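Local coordinates for HD domain protein (Enterococcus faecalis, PDB 4LRL), which probably hydrolyses deoxyribonucleoside triphosphates to the nucleoside and triphosphate, as an HD-domain phosphohydrolase regulated allosterically by nucleotides, at residues G139-T151 against E276-E288. Sequence-based numbering, arbitrary orientation.
Sequences GPYSHTFEHIFDT and EVILDHLLHRAKE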
ATOM      1  N   GLY C 139      24.401  19.464  10.639  1.00 40.44           N
ATOM      2  CA  GLY C 139      25.298  19.544   9.489  1.00 40.42           C
ATOM      3  C   GLY C 139      25.372  18.187   8.809  1.00 39.42           C
ATOM      4  O   GLY C 139      24.611  17.288   9.162  1.00 37.96           O
ATOM      5  N   PRO C 140      26.297  18.022   7.840  1.00 39.97           N
ATOM      6  CA  PRO C 140      26.424  16.753   7.125  1.00 39.20           C
ATOM      7  C   PRO C 140      26.804  15.617   8.071  1.00 39.38           C
ATOM      8  O   PRO C 140      27.597  15.834   8.996  1.00 39.85           O
ATOM      9  CB  PRO C 140      27.573  17.020   6.146  1.00 41.02           C
ATOM     10  CG  PRO C 140      28.375  18.139   6.775  1.00 41.70           C
ATOM     11  CD  PRO C 140      27.325  18.997   7.419  1.00 41.42           C
ATOM     12  N   TYR C 141      26.233  14.429   7.845  1.00 38.32           N
ATOM     13  CA  TYR C 141      26.519  13.234   8.651  1.00 38.70           C
ATOM     14  C   TYR C 141      26.668  13.616  10.113  1.00 39.46           C
ATOM     15  O   TYR C 141      27.735  13.451  10.724  1.00 40.53           O
ATOM     16  CB  TYR C 141      27.771  12.513   8.136  1.00 39.46           C
ATOM     17  CG  TYR C 141      27.672  12.166   6.668  1.00 39.88           C
ATOM     18  CD1 TYR C 141      28.268  12.973   5.711  1.00 40.02           C
ATOM     19  CD2 TYR C 141      26.948  11.049   6.237  1.00 38.97           C
ATOM     20  CE1 TYR C 141      28.174  12.671   4.366  1.00 41.11           C
ATOM     21  CE2 TYR C 141      26.847  10.740   4.886  1.00 39.46           C
ATOM     22  CZ  TYR C 141      27.465  11.563   3.959  1.00 40.21           C
ATOM     23  OH  TYR C 141      27.384  11.292   2.625  1.00 41.25           O
ATOM     24  N   SER C 142      25.571  14.135  10.649  1.00 38.97           N
ATOM     25  CA  SER C 142      25.565  14.857  11.910  1.00 40.15           C
ATOM     26  C   SER C 142      26.252  14.104  13.044  1.00 40.91           C
ATOM     27  O   SER C 142      27.118  14.660  13.721  1.00 42.54           O
ATOM     28  CB  SER C 142      24.132  15.258  12.272  1.00 38.95           C
ATOM     29  OG  SER C 142      24.013  15.477  13.663  1.00 41.79           O
ATOM     30  N   HIS C 143      25.894  12.835  13.225  1.00 40.58           N
ATOM     31  CA  HIS C 143      26.439  12.034  14.330  1.00 41.52           C
ATOM     32  C   HIS C 143      27.970  11.827  14.245  1.00 42.47           C
ATOM     33  O   HIS C 143      28.679  11.948  15.250  1.00 43.49           O
ATOM     34  CB  HIS C 143      25.709  10.684  14.438  1.00 41.00           C
ATOM     35  CG  HIS C 143      26.074   9.904  15.663  1.00 43.16           C
ATOM     36  ND1 HIS C 143      26.903   8.801  15.625  1.00 44.77           N
ATOM     37  CD2 HIS C 143      25.759  10.095  16.968  1.00 45.23           C
ATOM     38  CE1 HIS C 143      27.065   8.331  16.850  1.00 46.50           C
ATOM     39  NE2 HIS C 143      26.386   9.102  17.686  1.00 47.56           N
ATOM     40  N   THR C 144      28.460  11.516  13.043  1.00 41.98           N
ATOM     41  CA  THR C 144      29.888  11.321  12.800  1.00 43.28           C
ATOM     42  C   THR C 144      30.641  12.637  12.972  1.00 44.56           C
ATOM     43  O   THR C 144      31.703  12.686  13.587  1.00 45.75           O
ATOM     44  CB  THR C 144      30.140  10.786  11.378  1.00 42.80           C
ATOM     45  OG1 THR C 144      29.310   9.652  11.144  1.00 41.37           O
ATOM     46  CG2 THR C 144      31.588  10.383  11.195  1.00 43.93           C
ATOM     47  N   PHE C 145      30.061  13.701  12.425  1.00 44.41           N
ATOM     48  CA  PHE C 145      30.658  15.025  12.455  1.00 45.94           C
ATOM     49  C   PHE C 145      30.866  15.546  13.883  1.00 47.36           C
ATOM     50  O   PHE C 145      31.909  16.139  14.190  1.00 48.96           O
ATOM     51  CB  PHE C 145      29.803  15.999  11.643  1.00 44.85           C
ATOM     52  CG  PHE C 145      30.557  17.190  11.153  1.00 46.32           C
ATOM     53  CD1 PHE C 145      31.171  17.172   9.902  1.00 46.09           C
ATOM     54  CD2 PHE C 145      30.666  18.334  11.944  1.00 47.29           C
ATOM     55  CE1 PHE C 145      31.886  18.278   9.447  1.00 47.99           C
ATOM     56  CE2 PHE C 145      31.380  19.445  11.497  1.00 49.14           C
ATOM     57  CZ  PHE C 145      31.997  19.415  10.249  1.00 49.35           C
ATOM     58  N   GLU C 146      29.889  15.306  14.756  1.00 46.84           N
ATOM     59  CA  GLU C 146      29.991  15.765  16.145  1.00 48.65           C
ATOM     60  C   GLU C 146      31.028  14.985  16.933  1.00 49.89           C
ATOM     61  O   GLU C 146      31.665  15.534  17.827  1.00 51.39           O
ATOM     62  CB  GLU C 146      28.633  15.723  16.848  1.00 47.77           C
ATOM     63  CG  GLU C 146      27.595  16.616  16.177  1.00 49.04           C
ATOM     64  CD  GLU C 146      26.197  16.498  16.762  1.00 50.80           C
ATOM     65  OE1 GLU C 146      25.303  17.200  16.250  1.00 51.14           O
ATOM     66  OE2 GLU C 146      25.986  15.724  17.725  1.00 52.64           O
ATOM     67  N   HIS C 147      31.202  13.709  16.599  1.00 49.51           N
ATOM     68  CA  HIS C 147      32.221  12.900  17.262  1.00 51.18           C
ATOM     69  C   HIS C 147      33.634  13.412  16.962  1.00 52.79           C
ATOM     70  O   HIS C 147      34.456  13.531  17.871  1.00 54.91           O
ATOM     71  CB  HIS C 147      32.086  11.414  16.899  1.00 50.40           C
ATOM     72  CG  HIS C 147      33.164  10.551  17.487  1.00 52.78           C
ATOM     73  ND1 HIS C 147      34.074   9.863  16.714  1.00 53.03           N
ATOM     74  CD2 HIS C 147      33.488  10.286  18.776  1.00 54.28           C
ATOM     75  CE1 HIS C 147      34.905   9.199  17.499  1.00 55.28           C
ATOM     76  NE2 HIS C 147      34.574   9.444  18.755  1.00 56.44           N
ATOM     77  N   ILE C 148      33.896  13.735  15.696  1.00 52.30           N
ATOM     78  CA  ILE C 148      35.234  14.152  15.249  1.00 53.94           C
ATOM     79  C   ILE C 148      35.515  15.636  15.510  1.00 55.20           C
ATOM     80  O   ILE C 148      36.616  15.999  15.942  1.00 56.96           O
ATOM     81  CB  ILE C 148      35.464  13.849  13.730  1.00 53.39           C
ATOM     82  CG1 ILE C 148      35.141  12.380  13.386  1.00 51.84           C
ATOM     83  CG2 ILE C 148      36.878  14.243  13.289  1.00 55.02           C
ATOM     84  CD1 ILE C 148      35.998  11.345  14.102  1.00 53.00           C
ATOM     85  N   PHE C 149      34.528  16.491  15.247  1.00 54.10           N
ATOM     86  CA  PHE C 149      34.746  17.936  15.333  1.00 55.54           C
ATOM     87  C   PHE C 149      34.133  18.621  16.556  1.00 56.28           C
ATOM     88  O   PHE C 149      34.217  19.837  16.691  1.00 57.24           O
ATOM     89  CB  PHE C 149      34.307  18.619  14.041  1.00 54.31           C
ATOM     90  CG  PHE C 149      35.059  18.149  12.834  1.00 54.18           C
ATOM     91  CD1 PHE C 149      34.450  17.322  11.896  1.00 52.06           C
ATOM     92  CD2 PHE C 149      36.384  18.511  12.642  1.00 56.00           C
ATOM     93  CE1 PHE C 149      35.143  16.879  10.777  1.00 52.06           C
ATOM     94  CE2 PHE C 149      37.095  18.065  11.519  1.00 56.75           C
ATOM     95  CZ  PHE C 149      36.470  17.250  10.587  1.00 54.11           C
ATOM     96  N   ASP C 150      33.532  17.823  17.437  1.00 56.37           N
ATOM     97  CA  ASP C 150      32.943  18.289  18.696  1.00 57.62           C
ATOM     98  C   ASP C 150      31.906  19.417  18.534  1.00 56.96           C
ATOM     99  O   ASP C 150      31.808  20.316  19.373  1.00 58.33           O
ATOM    100  CB  ASP C 150      34.038  18.646  19.723  1.00 60.39           C
ATOM    101  CG  ASP C 150      33.635  18.301  21.155  1.00 62.34           C
ATOM    102  OD1 ASP C 150      32.703  17.475  21.337  1.00 61.05           O
ATOM    103  OD2 ASP C 150      34.250  18.855  22.099  1.00 65.30           O
ATOM    104  N   THR C 151      31.144  19.357  17.442  1.00 55.40           N
ATOM    105  CA  THR C 151      29.986  20.226  17.240  1.00 54.44           C
ATOM    106  C   THR C 151      28.785  19.689  18.029  1.00 53.50           C
ATOM    107  O   THR C 151      28.791  18.540  18.477  1.00 53.58           O
ATOM    108  CB  THR C 151      29.596  20.331  15.738  1.00 53.18           C
ATOM    109  OG1 THR C 151      29.461  19.020  15.178  1.00 51.62           O
ATOM    110  CG2 THR C 151      30.641  21.097  14.948  1.00 54.45           C
ATOM    111  N   GLU C 276      29.666   4.114   8.294  1.00 31.63           N
ATOM    112  CA  GLU C 276      29.842   5.207   9.226  1.00 32.29           C
ATOM    113  C   GLU C 276      31.215   5.135   9.901  1.00 32.77           C
ATOM    114  O   GLU C 276      31.880   6.162  10.076  1.00 33.31           O
ATOM    115  CB  GLU C 276      28.716   5.198  10.256  1.00 32.40           C
ATOM    116  CG  GLU C 276      28.619   6.468  11.068  1.00 34.37           C
ATOM    117  CD  GLU C 276      29.585   6.500  12.253  1.00 37.49           C
ATOM    118  OE1 GLU C 276      29.989   7.619  12.656  1.00 39.32           O
ATOM    119  OE2 GLU C 276      29.935   5.417  12.787  1.00 36.89           O
ATOM    120  N   VAL C 277      31.642   3.928  10.269  1.00 32.78           N
ATOM    121  CA  VAL C 277      32.972   3.727  10.828  1.00 33.28           C
ATOM    122  C   VAL C 277      34.052   4.203   9.855  1.00 33.75           C
ATOM    123  O   VAL C 277      35.002   4.858  10.270  1.00 34.66           O
ATOM    124  CB  VAL C 277      33.222   2.248  11.286  1.00 33.77           C
ATOM    125  CG1 VAL C 277      34.694   2.014  11.578  1.00 33.62           C
ATOM    126  CG2 VAL C 277      32.401   1.916  12.532  1.00 32.42           C
ATOM    127  N   ILE C 278      33.895   3.900   8.565  1.00 33.74           N
ATOM    128  CA  ILE C 278      34.854   4.346   7.556  1.00 33.67           C
ATOM    129  C   ILE C 278      34.860   5.870   7.419  1.00 33.76           C
ATOM    130  O   ILE C 278      35.923   6.492   7.380  1.00 34.45           O
ATOM    131  CB  ILE C 278      34.616   3.646   6.201  1.00 33.97           C
ATOM    132  CG1 ILE C 278      35.306   2.284   6.217  1.00 35.11           C
ATOM    133  CG2 ILE C 278      35.154   4.488   5.022  1.00 33.31           C
ATOM    134  CD1 ILE C 278      34.576   1.265   5.433  1.00 38.52           C
ATOM    135  N   LEU C 279      33.676   6.466   7.366  1.00 33.01           N
ATOM    136  CA  LEU C 279      33.553   7.914   7.356  1.00 33.18           C
ATOM    137  C   LEU C 279      34.225   8.545   8.594  1.00 33.80           C
ATOM    138  O   LEU C 279      34.938   9.544   8.476  1.00 34.19           O
ATOM    139  CB  LEU C 279      32.081   8.316   7.286  1.00 32.39           C
ATOM    140  CG  LEU C 279      31.694   9.794   7.394  1.00 32.72           C
ATOM    141  CD1 LEU C 279      32.229  10.597   6.208  1.00 32.37           C
ATOM    142  CD2 LEU C 279      30.176   9.910   7.470  1.00 31.02           C
ATOM    143  N   ASP C 280      33.995   7.953   9.765  1.00 33.35           N
ATOM    144  CA  ASP C 280      34.530   8.481  11.018  1.00 34.24           C
ATOM    145  C   ASP C 280      36.049   8.540  10.942  1.00 34.88           C
ATOM    146  O   ASP C 280      36.659   9.576  11.209  1.00 35.82           O
ATOM    147  CB  ASP C 280      34.057   7.627  12.209  1.00 33.89           C
ATOM    148  CG  ASP C 280      34.598   8.118  13.553  1.00 35.90           C
ATOM    149  OD1 ASP C 280      33.827   8.708  14.327  1.00 37.59           O
ATOM    150  OD2 ASP C 280      35.794   7.916  13.854  1.00 38.80           O
ATOM    151  N   HIS C 281      36.648   7.425  10.547  1.00 34.55           N
ATOM    152  CA  HIS C 281      38.094   7.294  10.534  1.00 34.84           C
ATOM    153  C   HIS C 281      38.729   8.110   9.415  1.00 35.26           C
ATOM    154  O   HIS C 281      39.837   8.639   9.569  1.00 36.01           O
ATOM    155  CB  HIS C 281      38.466   5.825  10.423  1.00 34.64           C
ATOM    156  CG  HIS C 281      38.146   5.032  11.650  1.00 34.69           C
ATOM    157  ND1 HIS C 281      38.261   3.660  11.699  1.00 34.28           N
ATOM    158  CD2 HIS C 281      37.721   5.422  12.879  1.00 34.48           C
ATOM    159  CE1 HIS C 281      37.940   3.240  12.911  1.00 35.52           C
ATOM    160  NE2 HIS C 281      37.606   4.288  13.646  1.00 34.29           N
ATOM    161  N   LEU C 282      38.013   8.208   8.296  1.00 34.49           N
ATOM    162  CA  LEU C 282      38.398   9.058   7.175  1.00 34.63           C
ATOM    163  C   LEU C 282      38.523  10.521   7.585  1.00 35.47           C
ATOM    164  O   LEU C 282      39.512  11.172   7.275  1.00 36.66           O
ATOM    165  CB  LEU C 282      37.373   8.917   6.047  1.00 34.00           C
ATOM    166  CG  LEU C 282      37.423   9.861   4.845  1.00 34.42           C
ATOM    167  CD1 LEU C 282      38.736   9.715   4.115  1.00 32.23           C
ATOM    168  CD2 LEU C 282      36.221   9.584   3.916  1.00 32.98           C
ATOM    169  N   LEU C 283      37.523  11.032   8.289  1.00 35.19           N
ATOM    170  CA  LEU C 283      37.564  12.410   8.746  1.00 36.29           C
ATOM    171  C   LEU C 283      38.639  12.575   9.809  1.00 37.67           C
ATOM    172  O   LEU C 283      39.315  13.607   9.869  1.00 38.76           O
ATOM    173  CB  LEU C 283      36.197  12.853   9.285  1.00 35.80           C
ATOM    174  CG  LEU C 283      35.041  12.920   8.275  1.00 34.24           C
ATOM    175  CD1 LEU C 283      33.738  13.110   9.006  1.00 34.22           C
ATOM    176  CD2 LEU C 283      35.235  14.033   7.243  1.00 35.78           C
ATOM    177  N   HIS C 284      38.797  11.552  10.643  1.00 37.50           N
ATOM    178  CA  HIS C 284      39.796  11.602  11.693  1.00 39.41           C
ATOM    179  C   HIS C 284      41.207  11.681  11.105  1.00 40.01           C
ATOM    180  O   HIS C 284      42.033  12.467  11.574  1.00 41.65           O
ATOM    181  CB  HIS C 284      39.666  10.408  12.635  1.00 39.03           C
ATOM    182  CG  HIS C 284      40.529  10.517  13.852  1.00 43.08           C
ATOM    183  ND1 HIS C 284      41.274   9.462  14.338  1.00 45.66           N
ATOM    184  CD2 HIS C 284      40.796  11.572  14.662  1.00 46.04           C
ATOM    185  CE1 HIS C 284      41.944   9.855  15.407  1.00 46.97           C
ATOM    186  NE2 HIS C 284      41.672  11.131  15.623  1.00 47.93           N
ATOM    187  N   ARG C 285      41.458  10.877  10.070  1.00 39.00           N
ATOM    188  CA  ARG C 285      42.749  10.841   9.392  1.00 39.32           C
ATOM    189  C   ARG C 285      43.072  12.175   8.752  1.00 40.12           C
ATOM    190  O   ARG C 285      44.201  12.638   8.830  1.00 41.47           O
ATOM    191  CB  ARG C 285      42.782   9.732   8.328  1.00 38.12           C
ATOM    192  CG  ARG C 285      44.157   9.485   7.694  1.00 38.59           C
ATOM    193  CD  ARG C 285      45.232   9.111   8.730  1.00 38.35           C
ATOM    194  NE  ARG C 285      46.509   8.802   8.088  1.00 39.95           N
ATOM    195  CZ  ARG C 285      47.652   8.576   8.742  1.00 42.52           C
ATOM    196  NH1 ARG C 285      47.692   8.623  10.071  1.00 43.66           N
ATOM    197  NH2 ARG C 285      48.762   8.308   8.067  1.00 42.52           N
ATOM    198  N   ALA C 286      42.076  12.780   8.115  1.00 39.88           N
ATOM    199  CA  ALA C 286      42.235  14.101   7.517  1.00 41.16           C
ATOM    200  C   ALA C 286      42.653  15.150   8.558  1.00 42.75           C
ATOM    201  O   ALA C 286      43.551  15.946   8.308  1.00 43.88           O
ATOM    202  CB  ALA C 286      40.966  14.516   6.817  1.00 40.04           C
ATOM    203  N   LYS C 287      41.999  15.126   9.719  1.00 42.91           N
ATOM    204  CA  LYS C 287      42.322  16.028  10.817  1.00 45.19           C
ATOM    205  C   LYS C 287      43.767  15.812  11.278  1.00 46.83           C
ATOM    206  O   LYS C 287      44.514  16.776  11.491  1.00 48.38           O
ATOM    207  CB  LYS C 287      41.331  15.827  11.974  1.00 44.42           C
ATOM    208  CG  LYS C 287      41.534  16.730  13.198  1.00 46.68           C
ATOM    209  CD  LYS C 287      40.291  16.720  14.108  1.00 46.93           C
ATOM    210  CE  LYS C 287      40.625  16.970  15.585  1.00 49.14           C
ATOM    211  NZ  LYS C 287      41.007  18.366  15.892  1.00 51.34           N
ATOM    212  N   GLU C 288      44.157  14.545  11.411  1.00 46.56           N
ATOM    213  CA  GLU C 288      45.500  14.202  11.892  1.00 48.64           C
ATOM    214  C   GLU C 288      46.572  14.638  10.922  1.00 49.38           C
ATOM    215  O   GLU C 288      47.621  15.130  11.336  1.00 50.88           O
ATOM    216  CB  GLU C 288      45.630  12.703  12.127  1.00 47.60           C
ATOM    217  CG  GLU C 288      44.972  12.236  13.402  1.00 50.16           C
ATOM    218  CD  GLU C 288      44.899  10.727  13.481  1.00 51.84           C
ATOM    219  OE1 GLU C 288      44.667  10.087  12.427  1.00 50.74           O
ATOM    220  OE2 GLU C 288      45.072  10.189  14.599  1.00 53.93           O
TER
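Knobs-into-holes packing joins a short helix of the HD domain, 142-149, to the long helix 270-291 of the HD-associated region: T144 fits among E276, L279, D280 and L283, and one turn on, I148 fits among D280, L283, H284 and K287. The segment axes approach to 9.6 Å and run roughly parallel, 34° apart, consistent with two knobs one turn apart filling successive holes. T144 divides its branches between polar and apolar work. OG1, anti to the carbonyl carbon, donates to E276 OE1 at 2.6 Å, which accepts with its anti lone pair, and a bend at chi2 of E276 turns that carboxylate to meet it; T144 CG2 meanwhile presses on D280 CA at 3.5 Å. Before the helix, N-cap residue Y141 lays one ring face against L279, and Y141 CG lies 3.5 Å from L279 CD2, while L325 and F329 of helix 322-332 touch Y141 and L279 respectively. Beyond I148, F149 meets L283 and the aliphatic part of K287, whose amine pairs with E291. H143, on the same helix, binds dATP in another structure of this protein, and its side chain is about 7 Å from that of R87, also of that site, so the contact probably borders the nucleotide pocket. D280 OD1 is 3.4 Å from I148 CD1. From the exposed H147, ND1 gives a hydrogen bond of 2.7 Å to OD1 of the buried D280. That oxygen accepts with its syn lone pair, but the bond is bent, 139° at the hydrogen, with OD1 tilted 24° out of the imidazole plane.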